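Local atomic coordinates of galactose mutarotase related enzyme (Lactobacillus acidophilus, PDB entry 3DCD), a protein that is of unproven function but, as a member of the aldose 1-epimerase family, probably binds carbohydrate and may act as an isomerase on sugars. Residues Y3-N7 / H86-I91; P47-P51 / F109-Y115; N78-E82 / T92-K96; F126-N130 / L277-F283. The contacts are given in a common frame with arbitrary orientation. Numbering follows the deposited sequence.

Interaction 1: Y3-N7 / H86-I91; sequences YTIEN and HTKESI
Strand residues 3-6 run extended alongside the hairpin at 86-91, whose reversal is a type I beta turn from Thr87 to Ser90, closed by Thr87 N to Ser90 O at 2.8 Å and more weakly by Ser90 N to Thr87 O at 3.4 Å. The nearest CA atoms are those of Ile5 and Glu89, 4.9 Å apart. Two hydrogen bonds join the segments: Glu6 N gives to Lys88 O at 3.0 Å, and His86, with chi1 in t, reaches Thr4 O through NE2 at 2.8 Å. Lys88 O also takes a CA-H...O contact from Ile5 CA at 3.2 Å, while one water donates to Thr4 O at 3.0 Å and weakly to Lys88 O at 3.4 Å. The rings of Tyr3 (chi1 m) and His86 form an offset edge-to-face pair, tyrosine edge to imidazole face, centroids 5.7 Å apart. Apolar packing comes from Ile91: its CD1 lies 3.5 Å from Tyr3 CB and its CG2 3.8 Å from Ile5 CG2, Ile5 standing in the p rotamer. Ile5 also pairs through its backbone with Val12, so an outer strand of the N-terminal antiparallel sheet docks by its edge on the turn of the large sheet's edge beta hairpin.

Interaction 2: P47-P51 / F109-Y115; sequences PVLFP and FEFRVNY
Between the sheets of the galactose mutarotase family beta-sandwich, side chains alone make this contact, centred on an aromatic cluster of Phe50, Phe109 and Phe111. Strand 109-115 is extended, as are residues 47-50, with a weakly bonded strand about 48-49; the chain bends at Pro51, after a cis peptide. The backbones stay apart: CA atoms are 8.6 Å from Val48 to Val113, 8.9 Å from Phe50 to Phe111. Phe50 and Phe111, both chi1 t, stack face to face, centroids 4.1 Å apart, planes at 16°, with Phe50 CB 3.6 Å from Phe111 CE2. Phe109, chi1 p, offers its face to the edge of Phe50: centroids 5.2 Å, planes at 70°, Phe50 CE1 to Phe109 CE2 3.8 Å. Val48 CG1 meets Phe111 CE2 at 3.7 Å and Val113 CG2 at 4.1 Å; Val48 CG2 lies 3.9 Å from Tyr115 OH, itself hydrogen-bonded to Ala19 O. Around the cluster, strand 121-130 adds Phe126 and Val128 against Phe111, and strand 136-147 adds Met136 against Phe109 and Val140 against Phe111.

Interaction 3: N78-E82 / T92-K96; sequences NADFE and TFLLK
Two short backbone hydrogen bonds tie Glu82 to Leu94: Glu82 N to Leu94 O and Leu94 N to Glu82 O, each 2.7 Å. They make these residues an antiparallel hydrogen-bonded pair, CA atoms 5.0 Å apart, with both CB atoms on the same face of the sheet. The carbonyl of Glu82 also receives a CA-H...O contact from Phe93 CA at 3.2 Å. Beyond Glu82 the carboxylate, with chi1 and chi2 both m, leads away from the partner strand. This pair stands where strand 82-87 begins, the first arm of a beta hairpin whose second arm is 90-96; its outer strand is an edge of the large antiparallel sheet. Residues 78-81, by contrast, are loop, and the touching parts run 129° apart end to end, so the incoming chain diverges as it is followed back from the pair. Phe81, chi1 m, still has its CA 4.9 Å from that of Leu95 and sets its ring on that residue: Leu95 CB lies 3.7 Å from the ring centroid, 21° off the normal, a CH-pi contact over the face, with Phe81 CE2 to Leu95 CB at 3.5 Å. Phe81 CD2 also touches Phe93 CB at 3.6 Å. Farther back, Ala79 CB meets Leu95 CD2 at 3.8 Å, Leu95 being t at chi1. Phe81 continues inward onto Phe111 and Val113 of strand 109-118, whereas Phe93, chi1 m, packs on Tyr115.

Interaction 4: F126-N130 / L277-F283; sequences FSVVN and LKPGKEF
Leu277 points its side chain (chi1 t, chi2 p) at strand 126-130, bringing CD2 to 4.1 Å from Val128 CG1 and 3.8 Å from Asn130 CB, while its carbonyl O accepts a 2.8 Å hydrogen bond from Asn130 ND2. The chain then reverses through a type II beta turn from Lys278 to Lys281, with Lys281 N bonded to Lys278 O at 3.0 Å. Pro279 and Gly280 are the central residues, and Gly280 has the positive phi (79°) that suits glycine; its N donates to Asn130 O at 2.8 Å. Lys281 O receives Asn130 N at 3.1 Å and a CA-H...O contact from Val129 CA at 3.3 Å. Glu282 begins the strand as the non-hydrogen-bonded antiparallel partner of Val129, CA atoms 4.4 Å apart; its extended side chain (chi1 and chi2 t) carries OE2 to 2.5 Å from Ser127 OG, which donates the hydrogen bond. Phe283 follows in a hydrogen-bonded pair with Val128, Phe283 N to Val128 O and Val128 N to Phe283 O both 2.9 Å. Strand 282-292 thus lies beside 121-130 in the large antiparallel sheet, with 109-118 on the far side of the latter. Phe283 and Val128 share the face turned to strand 136-147, where Phe138 sets its ring edge-to-face with Phe283, and Met136 bonds through its backbone to Leu277.

Interaction 2 is the buried one, held by aromatic and aliphatic side chains between backbones that stay apart; interaction 1 lies at the surface, where backbone, histidine and water share the polar work. Interactions 3 and 4 are intermediate, partly buried antiparallel pairings within the large sheet. Strand 90-96 serves both 1 and 3, which touch through Tyr3 and Phe93. Strand 109-118 of interaction 2 sits between neighbours on both sides: Phe111 N reaches Leu95 O at 2.8 Å, and Arg112 N reaches Ser127 O at 2.8 Å, probable hydrogen bonds linking it to 3 and 4. Interactions 3 and 4 do not touch, their nearest atoms about 7 Å apart.

Interaction 1: Y3-N7 / H86-I91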
loop_
_atom_site.group_PDB
_atom_site.type_symbol
_atom_site.label_atom_id
_atom_site.label_comp_id
_atom_site.label_asym_id
_atom_site.label_seq_id
_atom_site.Cartn_x
_atom_site.Cartn_y
_atom_site.Cartn_z
ATOM N N TYR A 3 13.322 12.237 6.610
ATOM C CA TYR A 3 12.651 13.358 7.258
ATOM C C TYR A 3 11.751 12.783 8.342
ATOM O O TYR A 3 11.191 11.696 8.181
ATOM C CB TYR A 3 11.801 14.139 6.241
ATOM C CG TYR A 3 12.620 14.818 5.151
ATOM C CD1 TYR A 3 12.979 14.136 3.992
ATOM C CD2 TYR A 3 13.038 16.136 5.289
ATOM C CE1 TYR A 3 13.743 14.753 2.992
ATOM C CE2 TYR A 3 13.800 16.763 4.293
ATOM C CZ TYR A 3 14.143 16.055 3.153
ATOM O OH TYR A 3 14.891 16.669 2.181
ATOM N N THR A 4 11.614 13.529 9.434
ATOM C CA THR A 4 10.832 13.108 10.591
ATOM C C THR A 4 9.608 13.989 10.799
ATOM O O THR A 4 9.698 15.212 10.671
ATOM C CB THR A 4 11.707 13.185 11.856
ATOM O OG1 THR A 4 12.742 12.211 11.749
ATOM C CG2 THR A 4 10.883 12.919 13.135
ATOM N N ILE A 5 8.472 13.343 11.075
ATOM C CA ILE A 5 7.287 13.988 11.637
ATOM C C ILE A 5 6.960 13.232 12.929
ATOM O O ILE A 5 7.155 12.019 13.009
ATOM C CB ILE A 5 6.061 14.060 10.648
ATOM C CG1 ILE A 5 5.565 12.666 10.219
ATOM C CG2 ILE A 5 6.416 14.923 9.413
ATOM C CD1 ILE A 5 4.211 12.650 9.479
ATOM N N GLU A 6 6.494 13.947 13.947
ATOM C CA GLU A 6 6.358 13.340 15.269
ATOM C C GLU A 6 5.461 14.121 16.203
ATOM O O GLU A 6 5.255 15.324 16.037
ATOM C CB GLU A 6 7.738 13.134 15.924
ATOM C CG GLU A 6 8.472 14.402 16.309
ATOM C CD GLU A 6 9.774 14.117 17.045
ATOM O OE1 GLU A 6 10.812 14.716 16.697
ATOM O OE2 GLU A 6 9.764 13.302 17.989
ATOM N N ASN A 7 4.909 13.413 17.180
ATOM C CA ASN A 7 4.200 14.042 18.278
ATOM C C ASN A 7 4.483 13.260 19.550
ATOM O O ASN A 7 5.425 12.467 19.585
ATOM C CB ASN A 7 2.695 14.157 17.987
ATOM C CG ASN A 7 2.049 12.825 17.589
ATOM O OD1 ASN A 7 1.085 12.812 16.833
ATOM N ND2 ASN A 7 2.588 11.720 18.073
ATOM N N HIS A 86 6.922 20.814 4.902
ATOM C CA HIS A 86 7.312 19.964 6.031
ATOM C C HIS A 86 7.182 20.744 7.334
ATOM O O HIS A 86 7.906 21.704 7.548
ATOM C CB HIS A 86 8.752 19.462 5.849
ATOM C CG HIS A 86 9.226 18.532 6.926
ATOM N ND1 HIS A 86 10.562 18.367 7.225
ATOM C CD2 HIS A 86 8.549 17.718 7.773
ATOM C CE1 HIS A 86 10.690 17.491 8.207
ATOM N NE2 HIS A 86 9.482 17.076 8.551
ATOM N N THR A 87 6.221 20.344 8.164
ATOM C CA THR A 87 6.034 20.915 9.502
ATOM C C THR A 87 6.161 19.770 10.527
ATOM O O THR A 87 6.416 18.624 10.140
ATOM C CB THR A 87 4.674 21.637 9.638
ATOM O OG1 THR A 87 3.618 20.722 9.333
ATOM C CG2 THR A 87 4.592 22.839 8.688
ATOM N N LYS A 88 5.994 20.067 11.819
ATOM C CA LYS A 88 6.285 19.055 12.829
ATOM C C LYS A 88 5.480 17.784 12.624
ATOM O O LYS A 88 6.015 16.704 12.793
ATOM C CB LYS A 88 6.122 19.571 14.264
ATOM C CG LYS A 88 6.675 18.578 15.291
ATOM C CD LYS A 88 6.686 19.102 16.731
ATOM C CE LYS A 88 7.238 18.021 17.675
ATOM N NZ LYS A 88 7.701 18.543 19.016
ATOM N N GLU A 89 4.210 17.913 12.258
ATOM C CA GLU A 89 3.318 16.738 12.164
ATOM C C GLU A 89 2.830 16.448 10.748
ATOM O O GLU A 89 1.875 15.691 10.573
ATOM C CB GLU A 89 2.097 16.896 13.082
ATOM C CG GLU A 89 2.384 16.985 14.568
ATOM C CD GLU A 89 1.152 17.438 15.356
ATOM O OE1 GLU A 89 0.057 17.519 14.763
ATOM O OE2 GLU A 89 1.269 17.742 16.556
ATOM N N SER A 90 3.470 17.048 9.741
ATOM C CA SER A 90 3.044 16.852 8.359
ATOM C C SER A 90 4.177 17.013 7.363
ATOM O O SER A 90 5.065 17.850 7.544
ATOM C CB SER A 90 1.913 17.828 8.003
ATOM O OG SER A 90 1.342 17.484 6.745
ATOM N N ILE A 91 4.129 16.228 6.293
ATOM C CA ILE A 91 5.113 16.378 5.203
ATOM C C ILE A 91 4.457 15.962 3.897
ATOM O O ILE A 91 3.665 15.028 3.856
ATOM C CB ILE A 91 6.433 15.593 5.496
ATOM C CG1 ILE A 91 7.498 15.845 4.431
ATOM C CG2 ILE A 91 6.157 14.083 5.683
ATOM C CD1 ILE A 91 8.897 15.537 4.908
HETATM O O HOH W 1 9.367 16.724 13.203
#

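Interaction 2: P47-P51 / F109-Y115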
loop_
_atom_site.group_PDB
_atom_site.type_symbol
_atom_site.label_atom_id
_atom_site.label_comp_id
_atom_site.label_asym_id
_atom_site.label_seq_id
_atom_site.Cartn_x
_atom_site.Cartn_y
_atom_site.Cartn_z
ATOM N N PRO A 47 6.421 0.580 0.081
ATOM C CA PRO A 47 6.460 1.331 -1.163
ATOM C C PRO A 47 5.148 2.002 -1.504
ATOM O O PRO A 47 4.071 1.597 -1.034
ATOM C CB PRO A 47 6.792 0.274 -2.241
ATOM C CG PRO A 47 6.377 -1.022 -1.652
ATOM C CD PRO A 47 6.651 -0.861 -0.151
ATOM N N VAL A 48 5.274 3.046 -2.299
ATOM C CA VAL A 48 4.136 3.729 -2.899
ATOM C C VAL A 48 4.002 3.137 -4.299
ATOM O O VAL A 48 5.011 2.982 -5.018
ATOM C CB VAL A 48 4.381 5.254 -2.902
ATOM C CG1 VAL A 48 3.300 6.000 -3.748
ATOM C CG2 VAL A 48 4.424 5.788 -1.448
ATOM N N LEU A 49 2.771 2.770 -4.671
ATOM C CA LEU A 49 2.505 2.116 -5.962
ATOM C C LEU A 49 1.809 3.116 -6.902
ATOM O O LEU A 49 0.712 3.577 -6.614
ATOM C CB LEU A 49 1.643 0.856 -5.763
ATOM C CG LEU A 49 1.871 0.028 -4.479
ATOM C CD1 LEU A 49 0.838 -1.078 -4.321
ATOM C CD2 LEU A 49 3.326 -0.539 -4.433
ATOM N N PHE A 50 2.481 3.451 -7.998
ATOM C CA PHE A 50 2.036 4.469 -8.957
ATOM C C PHE A 50 2.995 4.467 -10.148
ATOM O O PHE A 50 4.219 4.403 -9.953
ATOM C CB PHE A 50 2.024 5.858 -8.304
ATOM C CG PHE A 50 1.740 6.991 -9.261
ATOM C CD1 PHE A 50 2.776 7.630 -9.931
ATOM C CD2 PHE A 50 0.433 7.432 -9.479
ATOM C CE1 PHE A 50 2.527 8.692 -10.815
ATOM C CE2 PHE A 50 0.181 8.493 -10.357
ATOM C CZ PHE A 50 1.224 9.116 -11.025
ATOM N N PRO A 51 2.465 4.606 -11.386
ATOM C CA PRO A 51 1.083 4.810 -11.838
ATOM C C PRO A 51 0.305 3.554 -12.187
ATOM O O PRO A 51 -0.718 3.649 -12.890
ATOM C CB PRO A 51 1.273 5.664 -13.086
ATOM C CG PRO A 51 2.507 5.069 -13.703
ATOM C CD PRO A 51 3.399 4.692 -12.522
ATOM N N PHE A 109 2.035 14.931 -15.078
ATOM C CA PHE A 109 1.269 14.870 -13.831
ATOM C C PHE A 109 1.992 15.582 -12.703
ATOM O O PHE A 109 3.192 15.864 -12.795
ATOM C CB PHE A 109 1.030 13.402 -13.429
ATOM C CG PHE A 109 2.314 12.621 -13.212
ATOM C CD1 PHE A 109 2.879 11.882 -14.250
ATOM C CD2 PHE A 109 2.974 12.656 -11.985
ATOM C CE1 PHE A 109 4.078 11.187 -14.065
ATOM C CE2 PHE A 109 4.173 11.968 -11.790
ATOM C CZ PHE A 109 4.720 11.230 -12.833
ATOM N N GLU A 110 1.247 15.843 -11.628
ATOM C CA GLU A 110 1.814 16.151 -10.323
ATOM C C GLU A 110 1.277 15.086 -9.370
ATOM O O GLU A 110 0.069 14.960 -9.211
ATOM C CB GLU A 110 1.397 17.551 -9.851
ATOM C CG GLU A 110 1.959 18.702 -10.689
ATOM C CD GLU A 110 1.526 20.084 -10.186
ATOM O OE1 GLU A 110 0.644 20.174 -9.296
ATOM O OE2 GLU A 110 2.072 21.076 -10.686
ATOM N N PHE A 111 2.175 14.316 -8.751
ATOM C CA PHE A 111 1.793 13.271 -7.791
ATOM C C PHE A 111 2.312 13.642 -6.410
ATOM O O PHE A 111 3.522 13.747 -6.213
ATOM C CB PHE A 111 2.381 11.917 -8.210
ATOM C CG PHE A 111 2.054 10.771 -7.254
ATOM C CD1 PHE A 111 0.800 10.672 -6.659
ATOM C CD2 PHE A 111 3.002 9.770 -6.998
ATOM C CE1 PHE A 111 0.483 9.590 -5.771
ATOM C CE2 PHE A 111 2.709 8.692 -6.145
ATOM C CZ PHE A 111 1.446 8.595 -5.533
ATOM N N ARG A 112 1.392 13.831 -5.467
ATOM C CA ARG A 112 1.752 14.227 -4.114
ATOM C C ARG A 112 1.395 13.125 -3.122
ATOM O O ARG A 112 0.291 12.579 -3.165
ATOM C CB ARG A 112 1.043 15.532 -3.730
ATOM C CG ARG A 112 1.669 16.781 -4.344
ATOM C CD ARG A 112 0.819 18.020 -4.027
ATOM N NE ARG A 112 1.425 19.228 -4.570
ATOM C CZ ARG A 112 1.244 19.650 -5.821
ATOM N NH1 ARG A 112 0.460 18.974 -6.656
ATOM N NH2 ARG A 112 1.843 20.749 -6.231
ATOM N N VAL A 113 2.345 12.799 -2.247
ATOM C CA VAL A 113 2.119 11.891 -1.135
ATOM C C VAL A 113 2.304 12.697 0.144
ATOM O O VAL A 113 3.399 13.201 0.445
ATOM C CB VAL A 113 3.078 10.648 -1.157
ATOM C CG1 VAL A 113 2.762 9.714 0.005
ATOM C CG2 VAL A 113 2.924 9.885 -2.477
ATOM N N ASN A 114 1.204 12.851 0.867
ATOM C CA ASN A 114 1.204 13.603 2.102
ATOM C C ASN A 114 1.049 12.647 3.260
ATOM O O ASN A 114 0.195 11.765 3.229
ATOM C CB ASN A 114 0.058 14.607 2.138
ATOM C CG ASN A 114 -0.136 15.215 3.532
ATOM O OD1 ASN A 114 0.617 16.086 3.961
ATOM N ND2 ASN A 114 -1.142 14.750 4.232
ATOM N N TYR A 115 1.886 12.838 4.276
ATOM C CA TYR A 115 1.791 12.093 5.523
ATOM C C TYR A 115 1.533 13.088 6.627
ATOM O O TYR A 115 2.208 14.121 6.714
ATOM C CB TYR A 115 3.111 11.378 5.823
ATOM C CG TYR A 115 3.452 10.292 4.844
ATOM C CD1 TYR A 115 4.360 10.519 3.814
ATOM C CD2 TYR A 115 2.878 9.029 4.961
ATOM C CE1 TYR A 115 4.677 9.507 2.915
ATOM C CE2 TYR A 115 3.182 7.999 4.072
ATOM C CZ TYR A 115 4.085 8.245 3.055
ATOM O OH TYR A 115 4.389 7.241 2.173
#

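Interaction 3: N78-E82 / T92-K96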
loop_
_atom_site.group_PDB
_atom_site.type_symbol
_atom_site.label_atom_id
_atom_site.label_comp_id
_atom_site.label_asym_id
_atom_site.label_seq_id
_atom_site.Cartn_x
_atom_site.Cartn_y
_atom_site.Cartn_z
ATOM N N ASN A 78 10.938 4.001 -6.985
ATOM C CA ASN A 78 12.323 4.187 -7.419
ATOM C C ASN A 78 12.637 5.640 -7.742
ATOM O O ASN A 78 13.736 5.954 -8.181
ATOM C CB ASN A 78 12.592 3.316 -8.651
ATOM C CG ASN A 78 12.495 1.841 -8.341
ATOM O OD1 ASN A 78 12.831 1.424 -7.250
ATOM N ND2 ASN A 78 12.040 1.041 -9.313
ATOM N N ALA A 79 11.667 6.527 -7.515
ATOM C CA ALA A 79 11.804 7.943 -7.873
ATOM C C ALA A 79 12.130 8.776 -6.661
ATOM O O ALA A 79 11.717 8.450 -5.562
ATOM C CB ALA A 79 10.516 8.463 -8.532
ATOM N N ASP A 80 12.862 9.862 -6.864
ATOM C CA ASP A 80 13.150 10.774 -5.776
ATOM C C ASP A 80 12.157 11.921 -5.878
ATOM O O ASP A 80 12.051 12.557 -6.932
ATOM C CB ASP A 80 14.590 11.278 -5.870
ATOM C CG ASP A 80 15.587 10.163 -5.698
ATOM O OD1 ASP A 80 15.452 9.393 -4.725
ATOM O OD2 ASP A 80 16.482 10.030 -6.557
ATOM N N PHE A 81 11.422 12.140 -4.784
ATOM C CA PHE A 81 10.406 13.178 -4.679
ATOM C C PHE A 81 11.019 14.433 -4.086
ATOM O O PHE A 81 11.988 14.354 -3.335
ATOM C CB PHE A 81 9.311 12.724 -3.710
ATOM C CG PHE A 81 8.372 11.676 -4.261
ATOM C CD1 PHE A 81 8.830 10.401 -4.592
ATOM C CD2 PHE A 81 7.017 11.951 -4.383
ATOM C CE1 PHE A 81 7.966 9.427 -5.079
ATOM C CE2 PHE A 81 6.126 10.984 -4.861
ATOM C CZ PHE A 81 6.601 9.711 -5.207
ATOM N N GLU A 82 10.430 15.581 -4.409
ATOM C CA GLU A 82 10.741 16.845 -3.744
ATOM C C GLU A 82 9.929 16.974 -2.456
ATOM O O GLU A 82 8.796 16.477 -2.377
ATOM C CB GLU A 82 10.427 18.039 -4.652
ATOM C CG GLU A 82 11.214 18.092 -5.997
ATOM C CD GLU A 82 12.737 18.008 -5.844
ATOM O OE1 GLU A 82 13.342 18.881 -5.180
ATOM O OE2 GLU A 82 13.337 17.069 -6.421
ATOM N N THR A 92 4.764 16.698 2.833
ATOM C CA THR A 92 4.194 16.404 1.530
ATOM C C THR A 92 5.351 16.276 0.570
ATOM O O THR A 92 6.172 17.171 0.474
ATOM C CB THR A 92 3.225 17.527 1.052
ATOM O OG1 THR A 92 2.159 17.667 2.002
ATOM C CG2 THR A 92 2.627 17.213 -0.338
ATOM N N PHE A 93 5.405 15.128 -0.097
ATOM C CA PHE A 93 6.341 14.851 -1.171
ATOM C C PHE A 93 5.668 15.041 -2.536
ATOM O O PHE A 93 4.513 14.667 -2.741
ATOM C CB PHE A 93 6.872 13.414 -1.054
ATOM C CG PHE A 93 7.603 13.142 0.238
ATOM C CD1 PHE A 93 8.964 13.390 0.344
ATOM C CD2 PHE A 93 6.915 12.629 1.344
ATOM C CE1 PHE A 93 9.651 13.151 1.551
ATOM C CE2 PHE A 93 7.574 12.383 2.545
ATOM C CZ PHE A 93 8.947 12.637 2.651
ATOM N N LEU A 94 6.423 15.616 -3.462
ATOM C CA LEU A 94 5.935 15.886 -4.782
ATOM C C LEU A 94 6.848 15.272 -5.831
ATOM O O LEU A 94 8.076 15.440 -5.799
ATOM C CB LEU A 94 5.847 17.396 -4.994
ATOM C CG LEU A 94 5.562 17.955 -6.385
ATOM C CD1 LEU A 94 4.232 17.509 -6.956
ATOM C CD2 LEU A 94 5.677 19.510 -6.357
ATOM N N LEU A 95 6.219 14.580 -6.767
ATOM C CA LEU A 95 6.899 14.059 -7.947
ATOM C C LEU A 95 6.162 14.522 -9.205
ATOM O O LEU A 95 4.941 14.361 -9.314
ATOM C CB LEU A 95 6.968 12.527 -7.906
ATOM C CG LEU A 95 7.536 11.805 -9.147
ATOM C CD1 LEU A 95 9.050 12.083 -9.312
ATOM C CD2 LEU A 95 7.241 10.299 -9.106
ATOM N N LYS A 96 6.919 15.101 -10.138
ATOM C CA LYS A 96 6.393 15.465 -11.440
ATOM C C LYS A 96 6.967 14.521 -12.486
ATOM O O LYS A 96 7.998 13.874 -12.266
ATOM C CB LYS A 96 6.770 16.903 -11.797
ATOM C CG LYS A 96 6.149 17.964 -10.890
ATOM C CD LYS A 96 6.663 19.352 -11.212
ATOM C CE LYS A 96 6.049 20.346 -10.248
ATOM N NZ LYS A 96 6.499 21.737 -10.489
#

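Interaction 4: F126-N130 / L277-F283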
loop_
_atom_site.group_PDB
_atom_site.type_symbol
_atom_site.label_atom_id
_atom_site.label_comp_id
_atom_site.label_asym_id
_atom_site.label_seq_id
_atom_site.Cartn_x
_atom_site.Cartn_y
_atom_site.Cartn_z
ATOM N N PHE A 126 -2.958 10.495 -1.034
ATOM C CA PHE A 126 -2.523 10.642 -2.421
ATOM C C PHE A 126 -3.295 11.761 -3.125
ATOM O O PHE A 126 -4.512 11.877 -2.981
ATOM C CB PHE A 126 -2.765 9.341 -3.184
ATOM C CG PHE A 126 -2.077 8.142 -2.578
ATOM C CD1 PHE A 126 -0.701 8.186 -2.270
ATOM C CD2 PHE A 126 -2.797 6.986 -2.310
ATOM C CE1 PHE A 126 -0.062 7.060 -1.700
ATOM C CE2 PHE A 126 -2.166 5.852 -1.753
ATOM C CZ PHE A 126 -0.799 5.894 -1.463
ATOM N N SER A 127 -2.574 12.556 -3.903
ATOM C CA SER A 127 -3.168 13.534 -4.770
ATOM C C SER A 127 -2.491 13.421 -6.120
ATOM O O SER A 127 -1.268 13.503 -6.210
ATOM C CB SER A 127 -2.976 14.931 -4.197
ATOM O OG SER A 127 -3.232 15.914 -5.179
ATOM N N VAL A 128 -3.293 13.223 -7.165
ATOM C CA VAL A 128 -2.779 13.187 -8.545
ATOM C C VAL A 128 -3.460 14.303 -9.355
ATOM O O VAL A 128 -4.681 14.370 -9.392
ATOM C CB VAL A 128 -3.060 11.805 -9.195
ATOM C CG1 VAL A 128 -2.519 11.729 -10.608
ATOM C CG2 VAL A 128 -2.441 10.673 -8.348
ATOM N N VAL A 129 -2.669 15.163 -9.985
ATOM C CA VAL A 129 -3.192 16.180 -10.895
ATOM C C VAL A 129 -2.747 15.857 -12.311
ATOM O O VAL A 129 -1.550 15.728 -12.568
ATOM C CB VAL A 129 -2.718 17.603 -10.497
ATOM C CG1 VAL A 129 -3.260 18.662 -11.472
ATOM C CG2 VAL A 129 -3.154 17.913 -9.049
ATOM N N ASN A 130 -3.708 15.711 -13.219
ATOM C CA ASN A 130 -3.396 15.475 -14.622
ATOM C C ASN A 130 -3.021 16.788 -15.300
ATOM O O ASN A 130 -3.836 17.723 -15.325
ATOM C CB ASN A 130 -4.585 14.817 -15.315
ATOM C CG ASN A 130 -4.322 14.534 -16.788
ATOM O OD1 ASN A 130 -3.181 14.590 -17.247
ATOM N ND2 ASN A 130 -5.387 14.222 -17.535
ATOM N N LEU A 277 -8.678 10.273 -15.330
ATOM C CA LEU A 277 -8.635 11.629 -14.798
ATOM C C LEU A 277 -8.530 12.660 -15.915
ATOM O O LEU A 277 -7.523 12.731 -16.631
ATOM C CB LEU A 277 -7.466 11.778 -13.798
ATOM C CG LEU A 277 -7.335 13.104 -13.037
ATOM C CD1 LEU A 277 -8.545 13.336 -12.136
ATOM C CD2 LEU A 277 -6.042 13.166 -12.210
ATOM N N LYS A 278 -9.573 13.476 -16.051
ATOM C CA LYS A 278 -9.613 14.472 -17.124
ATOM C C LYS A 278 -8.531 15.566 -16.974
ATOM O O LYS A 278 -8.055 15.834 -15.855
ATOM C CB LYS A 278 -11.015 15.088 -17.226
ATOM C CG LYS A 278 -12.105 14.077 -17.547
ATOM C CD LYS A 278 -13.368 14.762 -18.033
ATOM C CE LYS A 278 -14.473 13.743 -18.298
ATOM N NZ LYS A 278 -15.710 14.412 -18.783
ATOM N N PRO A 279 -8.130 16.191 -18.100
ATOM C CA PRO A 279 -7.062 17.191 -18.085
ATOM C C PRO A 279 -7.296 18.294 -17.054
ATOM O O PRO A 279 -8.407 18.792 -16.918
ATOM C CB PRO A 279 -7.090 17.750 -19.514
ATOM C CG PRO A 279 -7.598 16.611 -20.333
ATOM C CD PRO A 279 -8.648 15.980 -19.470
ATOM N N GLY A 280 -6.257 18.612 -16.293
ATOM C CA GLY A 280 -6.315 19.654 -15.271
ATOM C C GLY A 280 -6.963 19.277 -13.949
ATOM O O GLY A 280 -6.854 20.035 -12.982
ATOM N N LYS A 281 -7.620 18.119 -13.893
ATOM C CA LYS A 281 -8.344 17.687 -12.690
ATOM C C LYS A 281 -7.466 17.019 -11.635
ATOM O O LYS A 281 -6.337 16.596 -11.922
ATOM C CB LYS A 281 -9.477 16.730 -13.050
ATOM C CG LYS A 281 -10.482 17.271 -14.058
ATOM C CD LYS A 281 -11.329 18.389 -13.488
ATOM C CE LYS A 281 -12.382 18.831 -14.507
ATOM N NZ LYS A 281 -13.527 17.878 -14.554
ATOM N N GLU A 282 -8.001 16.937 -10.418
ATOM C CA GLU A 282 -7.327 16.288 -9.291
ATOM C C GLU A 282 -8.121 15.081 -8.789
ATOM O O GLU A 282 -9.345 15.134 -8.645
ATOM C CB GLU A 282 -7.042 17.294 -8.150
ATOM C CG GLU A 282 -6.326 16.692 -6.918
ATOM C CD GLU A 282 -5.944 17.717 -5.844
ATOM O OE1 GLU A 282 -6.241 18.929 -6.014
ATOM O OE2 GLU A 282 -5.311 17.325 -4.836
ATOM N N PHE A 283 -7.395 13.982 -8.577
ATOM C CA PHE A 283 -7.869 12.790 -7.903
ATOM C C PHE A 283 -7.263 12.773 -6.506
ATOM O O PHE A 283 -6.082 13.049 -6.339
ATOM C CB PHE A 283 -7.419 11.555 -8.692
ATOM C CG PHE A 283 -7.683 10.241 -8.000
ATOM C CD1 PHE A 283 -6.714 9.658 -7.177
ATOM C CD2 PHE A 283 -8.883 9.568 -8.197
ATOM C CE1 PHE A 283 -6.946 8.428 -6.546
ATOM C CE2 PHE A 283 -9.124 8.333 -7.579
ATOM C CZ PHE A 283 -8.144 7.765 -6.755
#